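Local coordinates for protein endo-1,4-beta-xylanase (Bacteroides thetaiotaomicron VPI-5482, PDB 3KST) that probably hydrolyses glycosidic bonds in plant polysaccharides such as xylan, as a calcium-binding member of glycoside hydrolase family 43, at residues 85-88 and 89-92; 166-169 and 170-173. All coordinates share one frame; numbering follows the deposited sequence.

Interaction 1 (85-88 and 89-92)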
ATOM      1  N   TYR A  85       7.708   7.100  -2.923  1.00 10.59           N
ATOM      2  CA  TYR A  85       7.243   8.333  -3.512  1.00 10.74           C
ATOM      3  C   TYR A  85       8.416   9.245  -3.851  1.00 12.26           C
ATOM      4  O   TYR A  85       9.341   9.404  -3.046  1.00 11.71           O
ATOM      5  CB  TYR A  85       6.339   9.124  -2.545  1.00 10.77           C
ATOM      6  CG  TYR A  85       5.447   8.316  -1.669  1.00  9.48           C
ATOM      7  CD1 TYR A  85       4.243   7.782  -2.144  1.00  7.20           C
ATOM      8  CD2 TYR A  85       5.811   8.058  -0.344  1.00  7.73           C
ATOM      9  CE1 TYR A  85       3.419   7.047  -1.307  1.00  7.09           C
ATOM     10  CE2 TYR A  85       5.023   7.330   0.470  1.00  8.29           C
ATOM     11  CZ  TYR A  85       3.827   6.802  -0.008  1.00  5.65           C
ATOM     12  OH  TYR A  85       3.051   6.075   0.829  1.00 11.31           O
ATOM     13  N   TYR A  86       8.341   9.881  -5.021  1.00 13.31           N
ATOM     14  CA  TYR A  86       9.310  10.888  -5.407  1.00 14.40           C
ATOM     15  C   TYR A  86       8.688  12.158  -4.848  1.00 15.28           C
ATOM     16  O   TYR A  86       7.589  12.527  -5.266  1.00 14.23           O
ATOM     17  CB  TYR A  86       9.495  11.002  -6.914  1.00 14.48           C
ATOM     18  CG  TYR A  86      10.437  12.142  -7.246  1.00 16.15           C
ATOM     19  CD1 TYR A  86      11.800  12.050  -6.981  1.00 17.19           C
ATOM     20  CD2 TYR A  86       9.945  13.328  -7.795  1.00 16.21           C
ATOM     21  CE1 TYR A  86      12.681  13.158  -7.257  1.00 17.52           C
ATOM     22  CE2 TYR A  86      10.798  14.418  -8.086  1.00 17.77           C
ATOM     23  CZ  TYR A  86      12.150  14.322  -7.831  1.00 19.51           C
ATOM     24  OH  TYR A  86      12.931  15.420  -8.122  1.00 22.26           O
ATOM     25  N   VAL A  87       9.362  12.761  -3.870  1.00 16.31           N
ATOM     26  CA  VAL A  87       8.867  13.993  -3.243  0.50 17.38           C
ATOM     27  C   VAL A  87       9.510  15.204  -3.946  1.00 18.21           C
ATOM     28  O   VAL A  87      10.716  15.469  -3.813  1.00 17.72           O
ATOM     29  CB  VAL A  87       9.053  13.992  -1.714  0.50 17.34           C
ATOM     30  CG1 VAL A  87       8.217  12.869  -1.075  0.50 17.10           C
ATOM     31  CG2 VAL A  87      10.482  13.836  -1.346  0.50 16.94           C
ATOM     32  N   GLU A  88       8.677  15.927  -4.707  1.00 20.04           N
ATOM     33  CA  GLU A  88       9.090  17.100  -5.509  1.00 21.89           C
ATOM     34  C   GLU A  88       9.787  18.177  -4.673  1.00 21.76           C
ATOM     35  O   GLU A  88      10.806  18.739  -5.114  1.00 22.04           O
ATOM     36  CB  GLU A  88       7.896  17.704  -6.278  1.00 22.36           C
ATOM     37  CG  GLU A  88       8.294  18.437  -7.551  1.00 25.98           C
ATOM     38  CD  GLU A  88       8.808  17.496  -8.645  1.00 29.13           C
ATOM     39  OE1 GLU A  88       8.186  16.431  -8.876  1.00 33.58           O
ATOM     40  OE2 GLU A  88       9.830  17.818  -9.292  1.00 33.24           O
ATOM     41  N   SER A  89       9.209  18.436  -3.490  1.00 22.07           N
ATOM     42  CA  SER A  89       9.737  19.336  -2.442  1.00 22.56           C
ATOM     43  C   SER A  89      11.194  19.049  -2.081  1.00 21.93           C
ATOM     44  O   SER A  89      11.987  19.984  -1.957  1.00 23.01           O
ATOM     45  CB  SER A  89       8.878  19.192  -1.161  1.00 22.03           C
ATOM     46  OG  SER A  89       9.370  19.975  -0.087  1.00 25.73           O
ATOM     47  N   LYS A  90      11.537  17.759  -1.943  1.00 21.11           N
ATOM     48  CA  LYS A  90      12.885  17.305  -1.531  1.00 20.44           C
ATOM     49  C   LYS A  90      13.804  16.800  -2.648  1.00 19.84           C
ATOM     50  O   LYS A  90      14.977  16.529  -2.375  1.00 19.44           O
ATOM     51  CB  LYS A  90      12.779  16.168  -0.500  1.00 20.44           C
ATOM     52  CG  LYS A  90      11.707  16.313   0.571  1.00 19.91           C
ATOM     53  CD  LYS A  90      11.944  17.499   1.443  1.00 19.58           C
ATOM     54  CE  LYS A  90      10.983  17.516   2.589  1.00 18.31           C
ATOM     55  NZ  LYS A  90      11.326  18.623   3.476  1.00 18.08           N
ATOM     56  N   LYS A  91      13.263  16.623  -3.859  1.00 19.74           N
ATOM     57  CA  LYS A  91      13.975  16.052  -5.037  1.00 19.24           C
ATOM     58  C   LYS A  91      14.741  14.762  -4.729  1.00 18.61           C
ATOM     59  O   LYS A  91      15.938  14.611  -5.028  1.00 18.30           O
ATOM     60  CB  LYS A  91      14.818  17.110  -5.770  1.00 20.07           C
ATOM     61  CG  LYS A  91      13.940  18.209  -6.354  1.00 20.71           C
ATOM     62  CD  LYS A  91      14.737  19.165  -7.221  1.00 23.45           C
ATOM     63  CE  LYS A  91      13.832  20.133  -7.963  1.00 24.47           C
ATOM     64  NZ  LYS A  91      12.960  19.463  -8.964  1.00 26.16           N
ATOM     65  N   LYS A  92      13.995  13.828  -4.122  1.00 17.24           N
ATOM     66  CA  LYS A  92      14.516  12.563  -3.610  1.00 16.06           C
ATOM     67  C   LYS A  92      13.350  11.563  -3.413  1.00 14.11           C
ATOM     68  O   LYS A  92      12.200  11.976  -3.211  1.00 12.61           O
ATOM     69  CB  LYS A  92      15.185  12.858  -2.261  1.00 17.13           C
ATOM     70  CG  LYS A  92      16.175  11.844  -1.741  1.00 17.87           C
ATOM     71  CD  LYS A  92      16.890  12.293  -0.451  1.00 20.48           C
ATOM     72  CE  LYS A  92      17.708  13.589  -0.620  1.00 21.77           C
ATOM     73  NZ  LYS A  92      18.458  13.928   0.618  1.00 22.24           N
TER
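The Y86 ring packs obliquely against the backbone of K91 and K92. Its CG stands anti to the backbone N (chi1 176°), which carries the ring across to the returning chain. Y86 OH lies 3.3 Å from K91 CA, and Y86 CE1 is 3.5 Å from K92 N. Y32 and F93 also meet the ring. V87 follows and supplies the main backbone link. V87 N donates to K92 O at 3.0 Å, nearly straight at 164°. V87 O takes two weak bonds in return, from K91 N at 2.8 Å and from K90 N at 3.1 Å. The V87 side chain packs against CB and CG of K90; how tightly is uncertain, because V87 has two conformers. The amine of K90 goes on to the carbonyl of D161. E88 ends the segment. Its O receives a weak, long bond from K91 N. E88 OE2 forms a salt bridge with K91 NZ at 3.6 Å, beside the Y86 ring. The K91 chain bends at its end (chi4 -66°) to bring the amine there. This is a beta-hairpin whose tight turn joins strands 80-87 and 92-99 of one propeller sheet. K91 takes left-handed backbone angles just before the return strand. The chemistry implies a turn held by one good backbone bond, V87 N to K92 O, backed by weak ones converging on V87 O and E88 O. The E88-K91 pair is long and lies at the exposed surface.

Interaction 2 (166-169 and 170-173)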
ATOM      1  N   ILE A 166       5.997  12.255  13.053  1.00 10.12           N
ATOM      2  CA  ILE A 166       4.576  12.641  13.085  1.00 11.15           C
ATOM      3  C   ILE A 166       4.371  13.655  14.201  1.00 11.11           C
ATOM      4  O   ILE A 166       5.102  13.644  15.193  1.00 12.64           O
ATOM      5  CB  ILE A 166       3.601  11.457  13.248  1.00 10.19           C
ATOM      6  CG1 ILE A 166       3.829  10.618  14.501  1.00 10.79           C
ATOM      7  CG2 ILE A 166       3.689  10.532  12.036  1.00 12.13           C
ATOM      8  CD1 ILE A 166       2.588   9.743  14.813  1.00  8.67           C
ATOM      9  N   LYS A 167       3.383  14.526  14.031  1.00 11.09           N
ATOM     10  CA  LYS A 167       2.993  15.502  15.041  1.00 11.89           C
ATOM     11  C   LYS A 167       1.921  14.790  15.826  1.00 11.62           C
ATOM     12  O   LYS A 167       0.771  14.762  15.400  1.00 11.97           O
ATOM     13  CB  LYS A 167       2.471  16.781  14.385  1.00 11.81           C
ATOM     14  CG  LYS A 167       3.520  17.507  13.605  1.00 13.08           C
ATOM     15  CD  LYS A 167       2.994  18.871  13.178  1.00 16.00           C
ATOM     16  CE  LYS A 167       4.082  19.723  12.608  1.00 19.41           C
ATOM     17  NZ  LYS A 167       3.655  21.154  12.611  1.00 20.70           N
ATOM     18  N   THR A 168       2.298  14.222  16.978  1.00 11.87           N
ATOM     19  CA  THR A 168       1.349  13.414  17.782  1.00 11.58           C
ATOM     20  C   THR A 168       0.099  14.132  18.264  1.00 10.96           C
ATOM     21  O   THR A 168      -0.942  13.488  18.428  1.00 10.34           O
ATOM     22  CB  THR A 168       2.009  12.620  18.920  1.00 11.95           C
ATOM     23  OG1 THR A 168       2.692  13.487  19.825  1.00 12.96           O
ATOM     24  CG2 THR A 168       3.039  11.623  18.336  1.00 12.48           C
ATOM     25  N   GLU A 169       0.179  15.458  18.450  1.00  9.94           N
ATOM     26  CA  GLU A 169      -1.009  16.244  18.785  1.00 10.21           C
ATOM     27  C   GLU A 169      -2.076  16.283  17.662  1.00 10.28           C
ATOM     28  O   GLU A 169      -3.207  16.683  17.924  1.00 11.57           O
ATOM     29  CB  GLU A 169      -0.634  17.683  19.200  1.00  9.39           C
ATOM     30  CG  GLU A 169      -0.236  18.701  18.089  1.00 10.37           C
ATOM     31  CD  GLU A 169       1.137  18.511  17.451  1.00 12.23           C
ATOM     32  OE1 GLU A 169       1.969  17.686  17.922  1.00 11.90           O
ATOM     33  OE2 GLU A 169       1.377  19.245  16.464  1.00 17.60           O
ATOM     34  N   THR A 170      -1.721  15.915  16.429  1.00 10.95           N
ATOM     35  CA  THR A 170      -2.668  15.861  15.306  1.00 11.30           C
ATOM     36  C   THR A 170      -3.274  14.448  15.096  1.00 11.75           C
ATOM     37  O   THR A 170      -4.067  14.276  14.162  1.00 12.22           O
ATOM     38  CB  THR A 170      -2.041  16.354  13.991  1.00 11.80           C
ATOM     39  OG1 THR A 170      -1.059  15.415  13.546  1.00  9.55           O
ATOM     40  CG2 THR A 170      -1.416  17.756  14.178  1.00 14.09           C
ATOM     41  N   LEU A 171      -2.929  13.471  15.951  1.00 11.10           N
ATOM     42  CA  LEU A 171      -3.515  12.113  15.862  1.00 10.18           C
ATOM     43  C   LEU A 171      -5.039  12.154  15.776  1.00 10.45           C
ATOM     44  O   LEU A 171      -5.697  12.862  16.553  1.00 10.61           O
ATOM     45  CB  LEU A 171      -3.106  11.189  17.007  1.00  9.74           C
ATOM     46  CG  LEU A 171      -1.721  10.570  16.872  1.00  8.00           C
ATOM     47  CD1 LEU A 171      -1.166  10.107  18.196  1.00 11.60           C
ATOM     48  CD2 LEU A 171      -1.801   9.382  15.820  1.00  7.83           C
ATOM     49  N   ASN A 172      -5.556  11.435  14.789  1.00 10.76           N
ATOM     50  CA  ASN A 172      -6.989  11.266  14.532  1.00 11.17           C
ATOM     51  C   ASN A 172      -7.291   9.834  14.129  1.00 12.17           C
ATOM     52  O   ASN A 172      -6.532   9.225  13.359  1.00 12.13           O
ATOM     53  CB  ASN A 172      -7.452  12.195  13.405  1.00 10.98           C
ATOM     54  CG  ASN A 172      -7.827  13.570  13.894  1.00 12.56           C
ATOM     55  OD1 ASN A 172      -8.956  13.790  14.335  1.00 13.19           O
ATOM     56  ND2 ASN A 172      -6.903  14.521  13.764  1.00 10.81           N
ATOM     57  N   GLN A 173      -8.412   9.324  14.607  1.00 11.26           N
ATOM     58  CA  GLN A 173      -8.854   7.978  14.290  1.00 11.48           C
ATOM     59  C   GLN A 173      -9.719   7.981  13.023  1.00 11.53           C
ATOM     60  O   GLN A 173     -10.743   8.696  12.953  1.00 11.67           O
ATOM     61  CB  GLN A 173      -9.612   7.362  15.467  1.00 11.10           C
ATOM     62  CG  GLN A 173     -10.164   5.983  15.119  1.00 11.03           C
ATOM     63  CD  GLN A 173     -10.800   5.333  16.289  1.00 12.91           C
ATOM     64  OE1 GLN A 173     -10.141   5.067  17.281  1.00 12.30           O
ATOM     65  NE2 GLN A 173     -12.090   5.009  16.162  1.00 17.33           N
TER
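T170 binds the carbonyl of K167 through two donors. T170 OG1 gives its hydrogen to K167 O at 2.7 Å, in the carbonyl plane. T170 N donates to the same oxygen at 2.9 Å, with an N-H...O angle of 158°. The hydroxyl can reach because OG1 sits between the backbone N and the carbonyl carbon (chi1 69°). It also accepts a bond from the backbone N of Q158, in the neighbouring strand 152-158. The next backbone bond runs from L171 N to T168 O at 3.2 Å. The backbone bonds from T170 N and L171 N close overlapping type I beta-turns, 167-170 and 168-171. Beyond them, N172 ND2 donates to T170 O at 2.9 Å, as the chain passes into the strand. Packing is lighter. T170 CG2 lies 4.0 Å from K167 CB. The E169 side chain runs beside that of T170, pointing the same way. L171 CD1 rests 3.4 Å from T168 O and also approaches T168 CB. L171 also touches F145 and R147 of strand 141-148. The turns thus lead the chain into the outermost strand of a four-stranded propeller blade. Polar bonds hold this bend, and a single threonine hydroxyl, donating to K167 O and accepting from Q158 N, ties the turn to the adjoining strand.

Overall arrangement
Both contacts are local turns at the surface of the five-bladed beta-propeller characteristic of family 43. Their centres are about 23 Å apart, and they do not touch. Interaction 1 joins two adjacent strands of a three-stranded sheet; interaction 2 leads from a loop into the edge strand of a four-stranded one. A lysine of the first turn bonds to the loop that later carries the second, which ties the first turn to that loop. Interaction 1 combines an aromatic ring, backbone bonds and a charge pair. Interaction 2 has no salt bridge between its segments and relies on hydroxyl, amide and backbone groups. Interaction 1 starts near the calcium ligand E83; interaction 2 lies away from the calcium and the predicted catalytic residues.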